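PDB 4QQS: glycoside hydrolase family 43, which shows alpha-L-arabinofuranosidase activity and probably hydrolyses O-glycosyl bonds in plant polysaccharides such as xylan. Local coordinates for residues Phe130-Gly135 / Glu228-Pro233; Asn148-Asn151 / Ser156-Tyr159; Leu176-Ser181 / Tyr206-Ser211; Ser211-Cys214 / Tyr220-Gly223. All coordinates share one frame; numbering follows the deposited sequence.

Interaction 1 (Phe130-Gly135 / Glu228-Pro233); sequences FIDQDG and ETPLGP
Two type I beta turns on adjacent blades of the five-bladed beta-propeller meet through Asp-132 and Pro-230: one runs from Asp-132 to Gly-135 past strand 124-131, the other from Thr-229 to Gly-232 after strand 221-227. The contact is small, burying 84 Å² over both sides, and no hydrogen bond crosses it. Its projecting atom is CG of Pro-230, which lies 3.6 Å from OD2 of Asp-132, the side chains roughly perpendicular. The same CG stands 4.3 Å from CE2 of Phe-130, at the edge of the ring and near its plane.

Asp-132 has CG anti to the backbone nitrogen (chi1 -154°), which turns its carboxylate toward the proline. The other oxygen, OD1, takes a 2.7 Å hydrogen bond from Gln-133 N, met from above the carboxylate plane, and forms a salt bridge with Lys-201, while OD2 is bonded to Tyr-206 OH. The buried acid is gripped on both oxygens.

Each turn is closed by a backbone bond, Gly-135 N to Asp-132 O at 2.8 Å and Gly-232 N to Thr-229 O at 3.0 Å. Both glycines have a positive phi where a beta carbon would clash with the preceding carbonyl oxygen. Pro-230 suits the second position of its turn because the ring already restricts phi to a value near that of a type I turn.

Strand 137-143 lies beside both segments: Phe-130 pairs with Tyr-138 through the backbone and rests on Tyr-140, while Pro-230 packs on Tyr-138 and its carbonyl accepts bonds from Tyr-140 OH and Trp-234 NE1.

Interaction 2 (Asn148-Asn151 / Ser156-Tyr159); sequences NIIN and SQIY
Asn-148 and Gln-157 join their amides across a beta hairpin made by strand 149-150 and the long strand 153-162, in a blade of the propeller. The backbones do not pair directly between these two segments, the CA atoms of Asn-148 and Ser-156 being 6.9 Å apart, and the contact is made by side chains.

The polar part centres on OE1 of Gln-157. Asn-148 ND2 donates to it at 3.0 Å, nearly straight at 168°, with the acceptor lying in the plane of the asparagine amide. Seen from the glutamine, the donor sits well above the carbonyl plane, and the two amide planes are 51° apart. Tyr-159 OH gives the same oxygen a second bond of 2.8 Å from the other face, so this buried oxygen is held between two donors. The amides are not idle at their other ends: ND2 of Asn-148 also bonds Ile-155 O, its stronger partner, and NE2 of Gln-157 bonds OE1 of Gln-179. Amides suit these places, since each can give and take hydrogen bonds, and the several bonds fix the rotation of the glutamine head.

Van der Waals packing comes from Ile-150, whose chain approaches that of Gln-157 head-on. The glutamine is extended beyond CG (chi2 174°), which carries its flat head far enough to be covered. The predicted proton donor Glu-195 is about 9 Å from the Gln-157 side chain, too far for direct contact. The methyl CD1 of Ile-150 lies over the amide face, on the side from which Asn-148 comes, 3.3 Å from NE2 and 3.6 Å from CD of Gln-157.

Interaction 3 (Leu176-Ser181 / Tyr206-Ser211); sequences LAIQPS and YYMMYS
Ile-178 reaches from strand 175-178 to Met-208 and Tyr-210 of strand 205-212. From CB the long branch leaves with CG1 between the backbone nitrogen and the carbonyl carbon (chi1 59°), which aims it at the opposing strand. CG1 passes SD of Met-208 at 4.1 Å, the two chains running antiparallel alongside one another. The tip, CD1, is 3.8 Å from the same sulfur and makes a CH-pi contact with Tyr-210, standing 3.6 Å from the ring centroid and only 18° off the normal.

Strand 175-178 is the outermost strand of one propeller blade and packs here on strand 205-212 of the next, their axes running 10.2 Å apart at 71°. Ala-177 and Ile-178 form a classic beta bulge opposite Ile-158, which lets both side chains turn toward strand 205-212. Ala-177 CB meets Met-208 CE at 3.9 Å; the bend at the last torsion of the methionine puts CE against the alanine methyl.

At the far end of the ring, the Tyr-210 hydroxyl is bonded to Glu-185. Putting an alanine at Tyr-210 would probably leave the Ile-178 methyl without its aromatic face and Glu-185 without this hydroxyl partner.

Interaction 4 (Ser211-Cys214 / Tyr220-Gly223); sequences SANC and YSIG
Tyr-220 swings its CG anti to the backbone nitrogen (chi1 -158°), which takes the ring across the chain toward Ser-211 and Asn-213. Ser-211 CB lies 3.6 Å from the ring's CZ, approaching obliquely. Asn-213 O comes in near the ring plane, 3.2 Å from CD1, where the polarised ring hydrogens lie. Cys-214 O approaches the root of the side chain, 3.5 Å from CB of Tyr-220.

The backbones beneath belong to an antiparallel beta hairpin of strands 205-212 and 221-227. Ala-212 and Ser-221 form a hydrogen-bonded pair: Ala-212 N gives Ser-221 O a 3.0 Å bond, and Ser-221 N returns a longer one of 3.3 Å to Ala-212 O. Ser-211 and Ile-222 are the adjoining non-hydrogen-bonded pair, with their side chains on the same face of the sheet and Ser-211 OG 3.7 Å from Ile-222 CG1. Two CA-H...O contacts supplement the pairing, among them Ser-211 CA to Ser-221 O at 3.2 Å. Small residues suit this end of the strand: Ser-211 puts just CB and OG against the Tyr-220 ring, and Ala-212 packs on Trp-184 and Asn-194. At Asn-213 phi is positive (71°), and there the chain leaves the regular strand.

The phenol hydroxyl is hydrogen-bonded to OE2 of Glu-195, the predicted proton donor, while Ser-211 OG accepts from the backbone of His-256, a sodium-site residue. A phenylalanine in place of Tyr-220 would keep the ring packing but is likely to leave Glu-195 without this hydroxyl to hold its carboxylate. The hairpin therefore places a hydroxyl in the active-site pocket, consistent with positioning Glu-195 directly.

Overall arrangement
The contacts lie in and between two adjacent blades, and interaction 3 touches each of the other three. Pro-230 CG of interaction 1 lies 3.6 Å from Tyr-206 CE2. Interaction 2 joins it through Ile-158 O to Ala-177 N, 2.8 Å. Interaction 4 shares Ser-211 with it, and Tyr-210 O accepts from Gly-223 N at 2.9 Å. The Tyr-210 side chain is about 7 Å from that of Glu-195, that of Tyr-220 about 3 Å from it and about 5 Å from that of Asp-17. Bound HEPES lies about 4 Å from the Tyr-220 side chain and about 10 Å from that of Tyr-210. Interaction 1 is remote from these sites, its centre 23 Å from that of interaction 4.

Interaction 1 (Phe130-Gly135 / Glu228-Pro233)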
loop_
_atom_site.group_PDB
_atom_site.type_symbol
_atom_site.label_atom_id
_atom_site.label_comp_id
_atom_site.label_asym_id
_atom_site.label_seq_id
_atom_site.Cartn_x
_atom_site.Cartn_y
_atom_site.Cartn_z
ATOM N N PHE A 130 5.580 0.359 -9.621
ATOM C CA PHE A 130 4.734 0.936 -10.657
ATOM C C PHE A 130 5.369 0.664 -12.009
ATOM O O PHE A 130 6.516 1.033 -12.232
ATOM C CB PHE A 130 4.621 2.451 -10.424
ATOM C CG PHE A 130 3.998 3.203 -11.573
ATOM C CD1 PHE A 130 2.655 3.074 -11.870
ATOM C CD2 PHE A 130 4.766 4.032 -12.363
ATOM C CE1 PHE A 130 2.094 3.769 -12.939
ATOM C CE2 PHE A 130 4.217 4.715 -13.412
ATOM C CZ PHE A 130 2.881 4.585 -13.704
ATOM N N ILE A 131 4.621 0.016 -12.897
ATOM C CA ILE A 131 5.072 -0.218 -14.254
ATOM C C ILE A 131 4.386 0.817 -15.155
ATOM O O ILE A 131 3.162 0.822 -15.290
ATOM C CB ILE A 131 4.746 -1.660 -14.734
ATOM C CG1 ILE A 131 5.262 -2.713 -13.742
ATOM C CG2 ILE A 131 5.325 -1.895 -16.119
ATOM C CD1 ILE A 131 6.733 -2.659 -13.460
ATOM N N ASP A 132 5.164 1.714 -15.754
ATOM C CA ASP A 132 4.584 2.763 -16.589
ATOM C C ASP A 132 4.090 2.185 -17.919
ATOM O O ASP A 132 4.357 1.033 -18.266
ATOM C CB ASP A 132 5.617 3.869 -16.812
ATOM C CG ASP A 132 5.002 5.230 -17.106
ATOM O OD1 ASP A 132 3.770 5.343 -17.293
ATOM O OD2 ASP A 132 5.789 6.189 -17.164
ATOM N N GLN A 133 3.361 3.001 -18.662
ATOM C CA GLN A 133 2.785 2.570 -19.927
ATOM C C GLN A 133 3.853 2.085 -20.906
ATOM O O GLN A 133 3.605 1.172 -21.693
ATOM C CB GLN A 133 1.974 3.698 -20.548
ATOM C CG GLN A 133 0.667 3.966 -19.841
ATOM C CD GLN A 133 -0.090 5.118 -20.464
ATOM O OE1 GLN A 133 0.494 6.156 -20.793
ATOM N NE2 GLN A 133 -1.396 4.944 -20.642
ATOM N N ASP A 134 5.043 2.682 -20.843
ATOM C CA ASP A 134 6.149 2.288 -21.709
ATOM C C ASP A 134 6.898 1.065 -21.194
ATOM O O ASP A 134 7.852 0.640 -21.820
ATOM C CB ASP A 134 7.114 3.465 -21.948
ATOM C CG ASP A 134 7.931 3.850 -20.715
ATOM O OD1 ASP A 134 7.731 3.290 -19.617
ATOM O OD2 ASP A 134 8.781 4.763 -20.844
ATOM N N GLY A 135 6.449 0.493 -20.078
ATOM C CA GLY A 135 7.039 -0.712 -19.525
ATOM C C GLY A 135 8.170 -0.502 -18.533
ATOM O O GLY A 135 8.710 -1.482 -18.009
ATOM N N GLU A 228 4.560 15.097 -13.308
ATOM C CA GLU A 228 4.578 14.966 -14.754
ATOM C C GLU A 228 5.400 13.786 -15.245
ATOM O O GLU A 228 5.295 13.411 -16.406
ATOM C CB GLU A 228 5.104 16.247 -15.395
ATOM C CG GLU A 228 4.285 17.473 -15.062
ATOM C CD GLU A 228 4.716 18.697 -15.837
ATOM O OE1 GLU A 228 5.936 18.869 -16.051
ATOM O OE2 GLU A 228 3.833 19.491 -16.225
ATOM N N THR A 229 6.223 13.220 -14.365
ATOM C CA THR A 229 7.060 12.081 -14.708
ATOM C C THR A 229 7.250 11.271 -13.421
ATOM O O THR A 229 7.144 11.822 -12.334
ATOM C CB THR A 229 8.382 12.567 -15.316
ATOM O OG1 THR A 229 9.010 11.495 -16.015
ATOM C CG2 THR A 229 9.292 13.125 -14.254
ATOM N N PRO A 230 7.533 9.967 -13.529
ATOM C CA PRO A 230 7.510 9.156 -12.297
ATOM C C PRO A 230 8.548 9.554 -11.246
ATOM O O PRO A 230 8.317 9.324 -10.048
ATOM C CB PRO A 230 7.755 7.731 -12.816
ATOM C CG PRO A 230 7.157 7.752 -14.178
ATOM C CD PRO A 230 7.543 9.116 -14.733
ATOM N N LEU A 231 9.671 10.127 -11.660
ATOM C CA LEU A 231 10.692 10.533 -10.703
ATOM C C LEU A 231 10.429 11.916 -10.097
ATOM O O LEU A 231 11.243 12.422 -9.325
ATOM C CB LEU A 231 12.080 10.498 -11.346
ATOM C CG LEU A 231 12.576 9.124 -11.799
ATOM C CD1 LEU A 231 13.914 9.277 -12.490
ATOM C CD2 LEU A 231 12.690 8.134 -10.641
ATOM N N GLY A 232 9.304 12.527 -10.442
ATOM C CA GLY A 232 8.936 13.814 -9.884
ATOM C C GLY A 232 9.408 14.971 -10.750
ATOM O O GLY A 232 9.877 14.771 -11.874
ATOM N N PRO A 233 9.305 16.200 -10.223
ATOM C CA PRO A 233 8.873 16.530 -8.857
ATOM C C PRO A 233 7.417 16.176 -8.562
ATOM O O PRO A 233 6.553 16.201 -9.434
ATOM C CB PRO A 233 9.077 18.051 -8.775
ATOM C CG PRO A 233 9.161 18.523 -10.150
ATOM C CD PRO A 233 9.689 17.401 -10.987
#

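Interaction 2 (Asn148-Asn151 / Ser156-Tyr159)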
loop_
_atom_site.group_PDB
_atom_site.type_symbol
_atom_site.label_atom_id
_atom_site.label_comp_id
_atom_site.label_asym_id
_atom_site.label_seq_id
_atom_site.Cartn_x
_atom_site.Cartn_y
_atom_site.Cartn_z
ATOM N N ASN A 148 15.405 7.103 10.766
ATOM C CA ASN A 148 15.568 8.285 9.914
ATOM C C ASN A 148 15.219 9.511 10.728
ATOM O O ASN A 148 14.048 9.769 10.976
ATOM C CB ASN A 148 14.651 8.146 8.695
ATOM C CG ASN A 148 15.020 9.064 7.556
ATOM O OD1 ASN A 148 16.181 9.459 7.392
ATOM N ND2 ASN A 148 14.052 9.342 6.707
ATOM N N ILE A 149 16.241 10.235 11.185
ATOM C CA ILE A 149 16.042 11.423 12.009
ATOM C C ILE A 149 16.624 12.597 11.243
ATOM O O ILE A 149 17.806 12.594 10.872
ATOM C CB ILE A 149 16.728 11.299 13.387
ATOM C CG1 ILE A 149 16.242 10.052 14.122
ATOM C CG2 ILE A 149 16.477 12.548 14.230
ATOM C CD1 ILE A 149 17.007 9.762 15.383
ATOM N N ILE A 150 15.795 13.601 10.988
ATOM C CA ILE A 150 16.220 14.787 10.251
ATOM C C ILE A 150 15.787 15.998 11.068
ATOM O O ILE A 150 14.597 16.165 11.372
ATOM C CB ILE A 150 15.612 14.843 8.830
ATOM C CG1 ILE A 150 16.010 13.599 8.027
ATOM C CG2 ILE A 150 16.053 16.117 8.123
ATOM C CD1 ILE A 150 15.349 13.498 6.658
ATOM N N ASN A 151 16.766 16.809 11.454
ATOM C CA ASN A 151 16.525 17.998 12.266
ATOM C C ASN A 151 15.654 17.691 13.473
ATOM O O ASN A 151 14.701 18.414 13.800
ATOM C CB ASN A 151 15.977 19.125 11.399
ATOM C CG ASN A 151 17.042 19.670 10.447
ATOM O OD1 ASN A 151 18.218 19.784 10.812
ATOM N ND2 ASN A 151 16.646 19.974 9.226
ATOM N N SER A 156 9.350 9.484 8.333
ATOM C CA SER A 156 9.238 8.575 7.203
ATOM C C SER A 156 9.089 9.367 5.918
ATOM O O SER A 156 8.182 10.194 5.791
ATOM C CB SER A 156 8.063 7.614 7.376
ATOM O OG SER A 156 8.352 6.650 8.375
ATOM N N GLN A 157 10.009 9.132 4.987
ATOM C CA GLN A 157 10.049 9.786 3.681
ATOM C C GLN A 157 9.828 8.758 2.580
ATOM O O GLN A 157 10.268 7.613 2.715
ATOM C CB GLN A 157 11.429 10.400 3.443
ATOM C CG GLN A 157 11.924 11.375 4.484
ATOM C CD GLN A 157 13.358 11.759 4.179
ATOM O OE1 GLN A 157 14.235 10.898 4.149
ATOM N NE2 GLN A 157 13.594 13.032 3.883
ATOM N N ILE A 158 9.177 9.170 1.491
ATOM C CA ILE A 158 9.023 8.309 0.327
ATOM C C ILE A 158 10.037 8.680 -0.742
ATOM O O ILE A 158 10.101 9.840 -1.146
ATOM C CB ILE A 158 7.590 8.377 -0.226
ATOM C CG1 ILE A 158 6.605 7.808 0.800
ATOM C CG2 ILE A 158 7.470 7.625 -1.554
ATOM C CD1 ILE A 158 5.145 8.160 0.534
ATOM N N TYR A 159 10.814 7.682 -1.156
ATOM C CA TYR A 159 11.782 7.781 -2.229
ATOM C C TYR A 159 11.292 6.990 -3.432
ATOM O O TYR A 159 10.450 6.105 -3.319
ATOM C CB TYR A 159 13.147 7.235 -1.768
ATOM C CG TYR A 159 13.860 8.151 -0.814
ATOM C CD1 TYR A 159 13.551 8.152 0.543
ATOM C CD2 TYR A 159 14.829 9.036 -1.263
ATOM C CE1 TYR A 159 14.167 9.001 1.427
ATOM C CE2 TYR A 159 15.462 9.900 -0.376
ATOM C CZ TYR A 159 15.124 9.875 0.961
ATOM O OH TYR A 159 15.755 10.735 1.829
#

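Interaction 3 (Leu176-Ser181 / Tyr206-Ser211)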
loop_
_atom_site.group_PDB
_atom_site.type_symbol
_atom_site.label_atom_id
_atom_site.label_comp_id
_atom_site.label_asym_id
_atom_site.label_seq_id
_atom_site.Cartn_x
_atom_site.Cartn_y
_atom_site.Cartn_z
ATOM N N LEU A 176 14.266 11.638 -3.524
ATOM C CA LEU A 176 13.203 11.950 -2.580
ATOM C C LEU A 176 11.960 12.361 -3.357
ATOM O O LEU A 176 12.028 13.252 -4.200
ATOM C CB LEU A 176 13.647 13.073 -1.635
ATOM C CG LEU A 176 12.600 13.519 -0.626
ATOM C CD1 LEU A 176 12.190 12.392 0.324
ATOM C CD2 LEU A 176 13.123 14.723 0.151
ATOM N N ALA A 177 10.845 11.698 -3.082
ATOM C CA ALA A 177 9.574 12.034 -3.712
ATOM C C ALA A 177 8.805 13.007 -2.830
ATOM O O ALA A 177 8.619 14.164 -3.207
ATOM C CB ALA A 177 8.765 10.788 -4.009
ATOM N N ILE A 178 8.407 12.561 -1.639
ATOM C CA ILE A 178 7.660 13.393 -0.703
ATOM C C ILE A 178 8.057 13.059 0.722
ATOM O O ILE A 178 8.483 11.949 1.033
ATOM C CB ILE A 178 6.130 13.271 -0.863
ATOM C CG1 ILE A 178 5.653 11.835 -0.673
ATOM C CG2 ILE A 178 5.682 13.834 -2.196
ATOM C CD1 ILE A 178 4.128 11.699 -0.607
ATOM N N GLN A 179 7.890 14.048 1.593
ATOM C CA GLN A 179 8.043 13.864 3.027
ATOM C C GLN A 179 7.047 14.790 3.707
ATOM O O GLN A 179 6.575 15.754 3.099
ATOM C CB GLN A 179 9.465 14.178 3.488
ATOM C CG GLN A 179 9.833 15.635 3.333
ATOM C CD GLN A 179 11.257 15.921 3.723
ATOM O OE1 GLN A 179 11.851 15.206 4.523
ATOM N NE2 GLN A 179 11.823 16.965 3.143
ATOM N N PRO A 180 6.715 14.529 4.980
ATOM C CA PRO A 180 5.757 15.389 5.671
ATOM C C PRO A 180 6.064 16.873 5.496
ATOM O O PRO A 180 7.189 17.326 5.748
ATOM C CB PRO A 180 5.869 14.916 7.124
ATOM C CG PRO A 180 6.121 13.440 6.959
ATOM C CD PRO A 180 7.058 13.340 5.784
ATOM N N SER A 181 5.049 17.620 5.072
ATOM C CA SER A 181 5.241 19.004 4.667
ATOM C C SER A 181 3.981 19.854 4.809
ATOM O O SER A 181 4.093 21.049 5.058
ATOM C CB SER A 181 5.780 19.070 3.232
ATOM O OG SER A 181 4.845 18.555 2.316
ATOM N N TYR A 206 0.848 11.572 -13.280
ATOM C CA TYR A 206 1.047 10.513 -12.304
ATOM C C TYR A 206 0.549 10.995 -10.948
ATOM O O TYR A 206 0.817 12.119 -10.543
ATOM C CB TYR A 206 2.525 10.133 -12.228
ATOM C CG TYR A 206 3.087 9.694 -13.560
ATOM C CD1 TYR A 206 3.571 10.625 -14.466
ATOM C CD2 TYR A 206 3.136 8.361 -13.921
ATOM C CE1 TYR A 206 4.082 10.246 -15.688
ATOM C CE2 TYR A 206 3.650 7.967 -15.152
ATOM C CZ TYR A 206 4.133 8.919 -16.030
ATOM O OH TYR A 206 4.670 8.566 -17.247
ATOM N N TYR A 207 -0.191 10.126 -10.262
ATOM C CA TYR A 207 -0.825 10.456 -8.991
ATOM C C TYR A 207 -0.372 9.451 -7.949
ATOM O O TYR A 207 -0.602 8.257 -8.097
ATOM C CB TYR A 207 -2.353 10.398 -9.134
ATOM C CG TYR A 207 -2.868 11.453 -10.069
ATOM C CD1 TYR A 207 -2.815 11.289 -11.455
ATOM C CD2 TYR A 207 -3.351 12.646 -9.578
ATOM C CE1 TYR A 207 -3.236 12.283 -12.310
ATOM C CE2 TYR A 207 -3.796 13.648 -10.438
ATOM C CZ TYR A 207 -3.737 13.453 -11.796
ATOM O OH TYR A 207 -4.149 14.436 -12.662
ATOM N N MET A 208 0.279 9.936 -6.900
ATOM C CA MET A 208 0.756 9.093 -5.813
ATOM C C MET A 208 -0.144 9.322 -4.615
ATOM O O MET A 208 -0.136 10.399 -4.017
ATOM C CB MET A 208 2.183 9.470 -5.405
ATOM C CG MET A 208 2.720 8.569 -4.280
ATOM S SD MET A 208 4.151 9.215 -3.444
ATOM C CE MET A 208 5.266 9.254 -4.839
ATOM N N MET A 209 -0.933 8.317 -4.284
ATOM C CA MET A 209 -1.667 8.296 -3.036
ATOM C C MET A 209 -0.705 7.860 -1.927
ATOM O O MET A 209 0.205 7.062 -2.167
ATOM C CB MET A 209 -2.850 7.339 -3.165
ATOM C CG MET A 209 -3.810 7.785 -4.234
ATOM S SD MET A 209 -5.105 6.620 -4.629
ATOM C CE MET A 209 -6.191 6.986 -3.245
ATOM N N TYR A 210 -0.920 8.364 -0.717
ATOM C CA TYR A 210 -0.033 8.039 0.396
ATOM C C TYR A 210 -0.793 8.342 1.680
ATOM O O TYR A 210 -1.820 9.024 1.666
ATOM C CB TYR A 210 1.288 8.839 0.327
ATOM C CG TYR A 210 1.076 10.312 0.552
ATOM C CD1 TYR A 210 0.729 11.165 -0.482
ATOM C CD2 TYR A 210 1.177 10.856 1.827
ATOM C CE1 TYR A 210 0.488 12.503 -0.249
ATOM C CE2 TYR A 210 0.930 12.192 2.059
ATOM C CZ TYR A 210 0.594 13.018 1.019
ATOM O OH TYR A 210 0.361 14.366 1.198
ATOM N N SER A 211 -0.253 7.850 2.790
ATOM C CA SER A 211 -0.845 8.060 4.100
ATOM C C SER A 211 0.068 8.876 5.000
ATOM O O SER A 211 1.304 8.820 4.880
ATOM C CB SER A 211 -1.129 6.713 4.759
ATOM O OG SER A 211 -2.060 5.966 3.986
#

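Interaction 4 (Ser211-Cys214 / Tyr220-Gly223)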
loop_
_atom_site.group_PDB
_atom_site.type_symbol
_atom_site.label_atom_id
_atom_site.label_comp_id
_atom_site.label_asym_id
_atom_site.label_seq_id
_atom_site.Cartn_x
_atom_site.Cartn_y
_atom_site.Cartn_z
ATOM N N SER A 211 -0.253 7.850 2.790
ATOM C CA SER A 211 -0.845 8.060 4.100
ATOM C C SER A 211 0.068 8.876 5.000
ATOM O O SER A 211 1.304 8.820 4.880
ATOM C CB SER A 211 -1.129 6.713 4.759
ATOM O OG SER A 211 -2.060 5.966 3.986
ATOM N N ALA A 212 -0.535 9.635 5.909
ATOM C CA ALA A 212 0.219 10.434 6.865
ATOM C C ALA A 212 -0.447 10.364 8.235
ATOM O O ALA A 212 -1.581 9.899 8.360
ATOM C CB ALA A 212 0.324 11.895 6.399
ATOM N N ASN A 213 0.267 10.895 9.230
ATOM C CA ASN A 213 -0.057 10.761 10.646
ATOM C C ASN A 213 0.190 9.339 11.124
ATOM O O ASN A 213 0.662 8.500 10.354
ATOM C CB ASN A 213 -1.451 11.309 10.965
ATOM C CG ASN A 213 -1.567 12.762 10.559
ATOM O OD1 ASN A 213 -0.853 13.614 11.093
ATOM N ND2 ASN A 213 -2.398 13.052 9.579
ATOM N N CYS A 214 -0.038 9.097 12.408
ATOM C CA CYS A 214 0.297 7.814 13.007
ATOM C C CYS A 214 -0.775 6.772 12.700
ATOM O O CYS A 214 -1.961 7.036 12.885
ATOM C CB CYS A 214 0.429 7.970 14.520
ATOM S SG CYS A 214 0.898 6.459 15.370
ATOM N N TYR A 220 -4.892 9.100 11.084
ATOM C CA TYR A 220 -4.295 8.460 9.915
ATOM C C TYR A 220 -5.224 8.739 8.740
ATOM O O TYR A 220 -6.441 8.622 8.866
ATOM C CB TYR A 220 -4.128 6.970 10.139
ATOM C CG TYR A 220 -3.095 6.279 9.283
ATOM C CD1 TYR A 220 -1.772 6.680 9.302
ATOM C CD2 TYR A 220 -3.432 5.187 8.503
ATOM C CE1 TYR A 220 -0.802 5.996 8.574
ATOM C CE2 TYR A 220 -2.482 4.494 7.774
ATOM C CZ TYR A 220 -1.170 4.893 7.821
ATOM O OH TYR A 220 -0.251 4.156 7.100
ATOM N N SER A 221 -4.665 9.158 7.609
ATOM C CA SER A 221 -5.491 9.584 6.487
ATOM C C SER A 221 -4.668 9.604 5.210
ATOM O O SER A 221 -3.429 9.528 5.252
ATOM C CB SER A 221 -6.142 10.939 6.772
ATOM O OG SER A 221 -5.293 11.804 7.511
ATOM N N ILE A 222 -5.371 9.693 4.087
ATOM C CA ILE A 222 -4.792 9.548 2.760
ATOM C C ILE A 222 -4.842 10.855 1.996
ATOM O O ILE A 222 -5.890 11.513 1.929
ATOM C CB ILE A 222 -5.545 8.455 1.967
ATOM C CG1 ILE A 222 -5.344 7.106 2.662
ATOM C CG2 ILE A 222 -5.091 8.411 0.516
ATOM C CD1 ILE A 222 -6.287 6.019 2.207
ATOM N N GLY A 223 -3.700 11.214 1.409
ATOM C CA GLY A 223 -3.597 12.332 0.496
ATOM C C GLY A 223 -3.012 11.873 -0.824
ATOM O O GLY A 223 -2.701 10.696 -1.004
#